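Local coordinates for putative carbonic anhydrase (Streptococcus mutans, PDB 3LAS) that catalyses the reversible hydration of carbon dioxide to hydrogencarbonate as a zinc-dependent beta-class carbonic anhydrase, at the interface of chains A and B. Residues are numbered along the deposited sequence; one frame, centred on the assembly and turned at random. Chains: chain A/B, Putative carbonic anhydrase.

The three contacts belong to one two-fold symmetric interface, so each has a twin with the chains exchanged. Contacts 2 and 3 are neighbours, their C-alpha centres about 11 Å apart, and share A:Met39, whose side chain reaches toward helix 68-80 of chain B in contact 2 while its carbonyl meets strand 56-61 in contact 3. The C-alpha centre of contact 1, where helix 5-20 of chain B meets chain A, is about 23 Å from that of contact 2 and 22 Å from that of contact 3. The assembly, probably the dimer usual for beta-class enzymes, thus combines a central seam beside the zinc-binding loops with a peripheral exchange of N-terminal arms.

Contact 1: the interface of chains A and B. Residues chain A 151-153, 164; chain B 4, 6, 10.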
loop_
_atom_site.group_PDB
_atom_site.type_symbol
_atom_site.label_atom_id
_atom_site.label_comp_id
_atom_site.label_asym_id
_atom_site.label_seq_id
_atom_site.Cartn_x
_atom_site.Cartn_y
_atom_site.Cartn_z
ATOM N N SER A 151 -14.635 -3.292 8.524
ATOM C CA SER A 151 -14.506 -4.688 8.918
ATOM C C SER A 151 -13.044 -4.989 9.202
ATOM O O SER A 151 -12.170 -4.395 8.570
ATOM C CB SER A 151 -15.028 -5.671 7.830
ATOM O OG SER A 151 -16.378 -5.308 7.509
ATOM N N GLY A 152 -12.770 -5.888 10.093
ATOM C CA GLY A 152 -11.422 -6.363 10.397
ATOM C C GLY A 152 -11.276 -7.797 10.018
ATOM O O GLY A 152 -12.202 -8.608 10.140
ATOM N N ALA A 153 -10.066 -8.182 9.600
ATOM C CA ALA A 153 -9.773 -9.550 9.199
ATOM C C ALA A 153 -8.325 -9.884 9.311
ATOM O O ALA A 153 -7.480 -8.974 9.369
ATOM C CB ALA A 153 -10.312 -9.800 7.800
ATOM N N GLU A 164 -12.672 -13.083 9.366
ATOM C CA GLU A 164 -13.066 -11.854 10.094
ATOM C C GLU A 164 -12.552 -11.889 11.555
ATOM O O GLU A 164 -12.537 -12.983 12.177
ATOM C CB GLU A 164 -14.620 -11.736 10.064
ATOM C CG GLU A 164 -15.064 -10.392 10.624
ATOM C CD GLU A 164 -16.517 -10.108 10.271
ATOM O OE1 GLU A 164 -16.933 -8.964 10.554
ATOM O OE2 GLU A 164 -17.259 -10.936 9.660
ATOM N N SER B 4 -22.262 -6.284 3.691
ATOM C CA SER B 4 -21.220 -5.380 3.201
ATOM C C SER B 4 -20.506 -6.122 2.062
ATOM O O SER B 4 -20.585 -7.347 1.898
ATOM C CB SER B 4 -20.132 -5.142 4.315
ATOM O OG SER B 4 -19.557 -6.411 4.639
ATOM N N PHE B 6 -17.384 -6.565 2.090
ATOM C CA PHE B 6 -16.449 -7.461 2.761
ATOM C C PHE B 6 -16.969 -8.886 2.759
ATOM O O PHE B 6 -16.196 -9.863 2.599
ATOM C CB PHE B 6 -16.276 -6.971 4.177
ATOM C CG PHE B 6 -15.483 -7.919 5.052
ATOM C CD1 PHE B 6 -14.100 -8.055 4.934
ATOM C CD2 PHE B 6 -16.138 -8.665 6.006
ATOM C CE1 PHE B 6 -13.409 -8.931 5.768
ATOM C CE2 PHE B 6 -15.488 -9.556 6.842
ATOM C CZ PHE B 6 -14.105 -9.656 6.747
ATOM N N ILE B 10 -15.111 -12.401 1.569
ATOM C CA ILE B 10 -14.943 -13.633 2.315
ATOM C C ILE B 10 -15.416 -14.843 1.507
ATOM O O ILE B 10 -14.767 -15.908 1.457
ATOM C CB ILE B 10 -15.717 -13.510 3.645
ATOM C CG1 ILE B 10 -15.023 -12.520 4.572
ATOM C CG2 ILE B 10 -15.861 -14.901 4.308
ATOM C CD1 ILE B 10 -13.621 -12.905 4.995
#
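OE2 of the A:Glu164 carboxylate comes to 3.6 Å from CE2 of B:Phe6, a van der Waals contact at the ring rim and the polar end of a mainly apolar patch. The glutamate arrives at the edge of the ring, with its CB in the ring plane 3.9 Å from CZ of B:Phe6. Its side chain then runs extended from a CG placed opposite the backbone N (chi1 -172°), which carries the carboxylate along the rim to CE2. Carboxylate and ring planes are steeply turned, 73° apart, so the acid does not stack on the phenyl group. A:Ser151 approaches differently: its CB sits over one face, 3.7 Å from the ring centroid of B:Phe6, in a CH-pi contact, and its hydroxyl OG lies near the CG-CD2 side. Two residues along strand 149-155, the A:Ala153 methyl CB touches CE1 of B:Phe6 at 3.8 Å. The opposite face is backed from within its own chain by B:Ile10, one turn further along helix 5-20, and the ring is therefore held between its own helix and the partner's strands. With CG of B:Phe6 trans to its backbone N (chi1 172°), the ring projects from the start of the helix toward chain A. The first turn of helix 5-20 is in this way set against strands 149-155 and 162-164, consistent with the N-terminal arm exchange seen in beta-class dimers. On the backing face, B:Ile10 CG1 stands 3.7 Å above the B:Phe6 ring plane, displaced toward its rim.

Contact 2: the interface of chains A and B. Residues chain A 39, 62, 99, 121; chain B 72-73, 76.
Helix 68-80 of chain B lies against the 3-10 turn 62-64 of chain A, the segment that directly follows strand 56-61. At the start of this turn both backbone polar groups of A:Ala62 are bound by the partner helix. The amide N of A:Ala62 donates to the hydroxyl OG of B:Ser73 at 2.9 Å in a nearly straight bond, 165° at the hydrogen. Its carbonyl O receives both terminal nitrogens of B:Arg72, NH2 at 2.9 Å and NH1 at 3.1 Å, from the end of the guanidinium group and close to its plane. NH2 uses a lone pair in the carbonyl plane, whereas NH1 comes in tilted from it. NH1 also reaches the A:Phe121 carbonyl O at 2.9 Å, from above that carbonyl's plane, and this further, more bent bond would help limit rotation of the guanidinium group. A bend at chi3 (73°) turns the head of B:Arg72 back to the two carbonyls, while its CG packs on CD1 of A:Phe121 at 3.8 Å and the two side chains run past each other in opposite directions. One turn along the helix, the CD1 methyl of B:Ile76 fills the apolar side, 3.6 Å from CB of A:Ala62 and 3.9 Å from CZ of A:Phe99, whose side chain crosses it roughly at a right angle. The A:Met39 methyl CE borders the B:Ser73 carbonyl. Together these links join the subunits and would hold the turn after strand 56-61 in place beside the zinc-binding region.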
loop_
_atom_site.group_PDB
_atom_site.type_symbol
_atom_site.label_atom_id
_atom_site.label_comp_id
_atom_site.label_asym_id
_atom_site.label_seq_id
_atom_site.Cartn_x
_atom_site.Cartn_y
_atom_site.Cartn_z
ATOM N N MET A 39 2.260 -4.619 3.616
ATOM C CA MET A 39 3.141 -4.741 2.451
ATOM C C MET A 39 3.640 -6.118 2.134
ATOM O O MET A 39 4.269 -6.351 1.080
ATOM C CB MET A 39 4.302 -3.760 2.580
ATOM C CG MET A 39 5.277 -4.297 3.715
ATOM S SD MET A 39 6.504 -2.979 4.087
ATOM C CE MET A 39 7.451 -3.835 5.317
ATOM N N ALA A 62 3.802 -1.076 6.411
ATOM C CA ALA A 62 4.344 -2.145 7.288
ATOM C C ALA A 62 3.339 -2.407 8.418
ATOM O O ALA A 62 3.019 -1.538 9.227
ATOM C CB ALA A 62 5.674 -1.745 7.872
ATOM N N PHE A 99 9.846 -7.518 16.159
ATOM C CA PHE A 99 10.729 -6.525 16.844
ATOM C C PHE A 99 9.951 -5.713 17.815
ATOM O O PHE A 99 8.728 -5.594 17.730
ATOM C CB PHE A 99 11.436 -5.657 15.784
ATOM C CG PHE A 99 10.491 -4.714 15.090
ATOM C CD1 PHE A 99 10.275 -3.405 15.577
ATOM C CD2 PHE A 99 9.824 -5.094 13.922
ATOM C CE1 PHE A 99 9.336 -2.583 14.899
ATOM C CE2 PHE A 99 8.977 -4.273 13.284
ATOM C CZ PHE A 99 8.649 -3.032 13.780
ATOM N N PHE A 121 7.621 2.692 15.400
ATOM C CA PHE A 121 7.551 1.819 14.226
ATOM C C PHE A 121 6.313 0.970 14.180
ATOM O O PHE A 121 6.115 0.194 13.195
ATOM C CB PHE A 121 8.833 0.984 14.063
ATOM C CG PHE A 121 10.000 1.871 13.667
ATOM C CD1 PHE A 121 10.309 2.076 12.339
ATOM C CD2 PHE A 121 10.763 2.502 14.646
ATOM C CE1 PHE A 121 11.341 2.929 11.949
ATOM C CE2 PHE A 121 11.839 3.361 14.230
ATOM C CZ PHE A 121 12.070 3.560 12.867
ATOM N N ARG B 72 8.813 4.896 7.404
ATOM C CA ARG B 72 8.753 3.897 8.472
ATOM C C ARG B 72 8.749 2.487 7.903
ATOM O O ARG B 72 9.467 1.586 8.335
ATOM C CB ARG B 72 7.461 4.178 9.261
ATOM C CG ARG B 72 7.227 3.131 10.338
ATOM C CD ARG B 72 5.804 3.282 10.920
ATOM N NE ARG B 72 4.766 2.816 9.963
ATOM C CZ ARG B 72 4.252 1.569 9.895
ATOM N NH1 ARG B 72 4.771 0.588 10.621
ATOM N NH2 ARG B 72 3.291 1.306 9.053
ATOM N N SER B 73 7.900 2.313 6.883
ATOM C CA SER B 73 7.675 0.971 6.305
ATOM C C SER B 73 8.891 0.471 5.499
ATOM O O SER B 73 9.201 -0.743 5.555
ATOM C CB SER B 73 6.404 1.010 5.419
ATOM O OG SER B 73 5.266 1.380 6.210
ATOM N N ILE B 76 11.578 -0.672 7.962
ATOM C CA ILE B 76 11.260 -2.055 8.380
ATOM C C ILE B 76 11.587 -3.005 7.251
ATOM O O ILE B 76 12.262 -4.053 7.460
ATOM C CB ILE B 76 9.791 -2.178 8.858
ATOM C CG1 ILE B 76 9.625 -1.364 10.148
ATOM C CG2 ILE B 76 9.389 -3.644 9.014
ATOM C CD1 ILE B 76 8.146 -1.094 10.437
#

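Contact 3: the interface of chains A and B. Residues chain A 39-41; chain B 29, 56-59.
The A:Met39 carbonyl O and the B:Ile58 amide N form a direct backbone hydrogen bond in the compact half of this contact, 3.0 Å long, tying the loop to the strand. Around it the methionine CG lies 3.8 Å from CD2 of B:His57, and its sulfur SD is 3.9 Å from CD1 of B:Leu59; A:Met39 and B:Leu59 lie side by side, pointing the same way. The imidazole of B:His57 is held between two groups. CG of B:Pro29, from its own chain, stands 3.4 Å over the centre of the B:His57 ring, and the A:Met39 methyl CE rests on the opposite face near the rim.

A:Ser41 still packs its backbone and CB closely on the B:Ala56 carbonyl and B:Pro29, but its polar groups turn to water. One water bridges OG of A:Ser41, at 2.8 Å, and NE2 of B:His57, at 3.1 Å, and also meets the serine amide N. The serine hydroxyl is set between backbone N and carbonyl carbon (chi1 66°), which lets OG and N share that water. A second water joins the A:Ser41 carbonyl O, at 2.8 Å, to the backbone N and O of B:Ala56. A:Asp40, the conserved motif aspartate, is a predicted zinc ligand, although Cys38, His91 and Cys94 form the zinc site here; its OD2 stays 5.1 Å from NE2 of B:His57. In the fold, residues 39-41 belong to the CxDSR motif that begins with the zinc ligand A:Cys38 at the end of strand 33-38, and rest on strand 56-61 of the partner.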
loop_
_atom_site.group_PDB
_atom_site.type_symbol
_atom_site.label_atom_id
_atom_site.label_comp_id
_atom_site.label_asym_id
_atom_site.label_seq_id
_atom_site.Cartn_x
_atom_site.Cartn_y
_atom_site.Cartn_z
ATOM N N MET A 39 2.260 -4.619 3.616
ATOM C CA MET A 39 3.141 -4.741 2.451
ATOM C C MET A 39 3.640 -6.118 2.134
ATOM O O MET A 39 4.269 -6.351 1.080
ATOM C CB MET A 39 4.302 -3.760 2.580
ATOM C CG MET A 39 5.277 -4.297 3.715
ATOM S SD MET A 39 6.504 -2.979 4.087
ATOM C CE MET A 39 7.451 -3.835 5.317
ATOM N N ASP A 40 3.400 -7.072 3.060
ATOM C CA ASP A 40 3.950 -8.404 2.966
ATOM C C ASP A 40 3.908 -9.003 1.571
ATOM O O ASP A 40 2.881 -9.047 0.911
ATOM C CB ASP A 40 3.209 -9.332 3.932
ATOM C CG ASP A 40 3.960 -10.613 4.109
ATOM O OD1 ASP A 40 3.683 -11.591 3.351
ATOM O OD2 ASP A 40 4.736 -10.687 5.072
ATOM N N SER A 41 5.083 -9.480 1.169
ATOM C CA SER A 41 5.284 -10.039 -0.204
ATOM C C SER A 41 4.458 -11.274 -0.470
ATOM O O SER A 41 4.272 -11.672 -1.644
ATOM C CB SER A 41 6.751 -10.371 -0.409
ATOM O OG SER A 41 7.168 -11.445 0.471
ATOM N N PRO B 29 11.377 -10.819 1.186
ATOM C CA PRO B 29 10.991 -10.946 -0.195
ATOM C C PRO B 29 12.082 -11.540 -1.088
ATOM O O PRO B 29 13.233 -11.097 -0.979
ATOM C CB PRO B 29 10.603 -9.544 -0.597
ATOM C CG PRO B 29 10.178 -8.903 0.714
ATOM C CD PRO B 29 11.194 -9.449 1.712
ATOM N N ALA B 56 8.030 -9.524 -3.661
ATOM C CA ALA B 56 8.375 -8.131 -3.382
ATOM C C ALA B 56 7.429 -7.538 -2.373
ATOM O O ALA B 56 6.206 -7.818 -2.375
ATOM C CB ALA B 56 8.315 -7.305 -4.675
ATOM N N HIS B 57 7.916 -6.682 -1.502
ATOM C CA HIS B 57 7.029 -5.844 -0.667
ATOM C C HIS B 57 6.314 -4.844 -1.572
ATOM O O HIS B 57 6.917 -4.323 -2.508
ATOM C CB HIS B 57 7.833 -5.101 0.412
ATOM C CG HIS B 57 8.181 -5.965 1.538
ATOM N ND1 HIS B 57 9.322 -5.793 2.297
ATOM C CD2 HIS B 57 7.488 -7.001 2.097
ATOM C CE1 HIS B 57 9.278 -6.671 3.296
ATOM N NE2 HIS B 57 8.220 -7.487 3.152
ATOM N N ILE B 58 5.048 -4.559 -1.250
ATOM C CA ILE B 58 4.254 -3.619 -2.016
ATOM C C ILE B 58 3.652 -2.589 -1.073
ATOM O O ILE B 58 2.824 -3.020 -0.233
ATOM C CB ILE B 58 3.150 -4.363 -2.870
ATOM C CG1 ILE B 58 3.817 -5.400 -3.791
ATOM C CG2 ILE B 58 2.392 -3.327 -3.682
ATOM C CD1 ILE B 58 2.750 -6.358 -4.398
ATOM N N LEU B 59 4.067 -1.346 -1.164
ATOM C CA LEU B 59 3.574 -0.249 -0.303
ATOM C C LEU B 59 2.660 0.580 -1.193
ATOM O O LEU B 59 3.021 0.892 -2.338
ATOM C CB LEU B 59 4.698 0.620 0.225
ATOM C CG LEU B 59 5.637 -0.035 1.243
ATOM C CD1 LEU B 59 6.591 -1.094 0.670
ATOM C CD2 LEU B 59 6.521 1.112 1.847
HETATM O O HOH W 1 4.996 -10.040 -3.813
HETATM O O HOH W 2 7.177 -10.429 3.077
#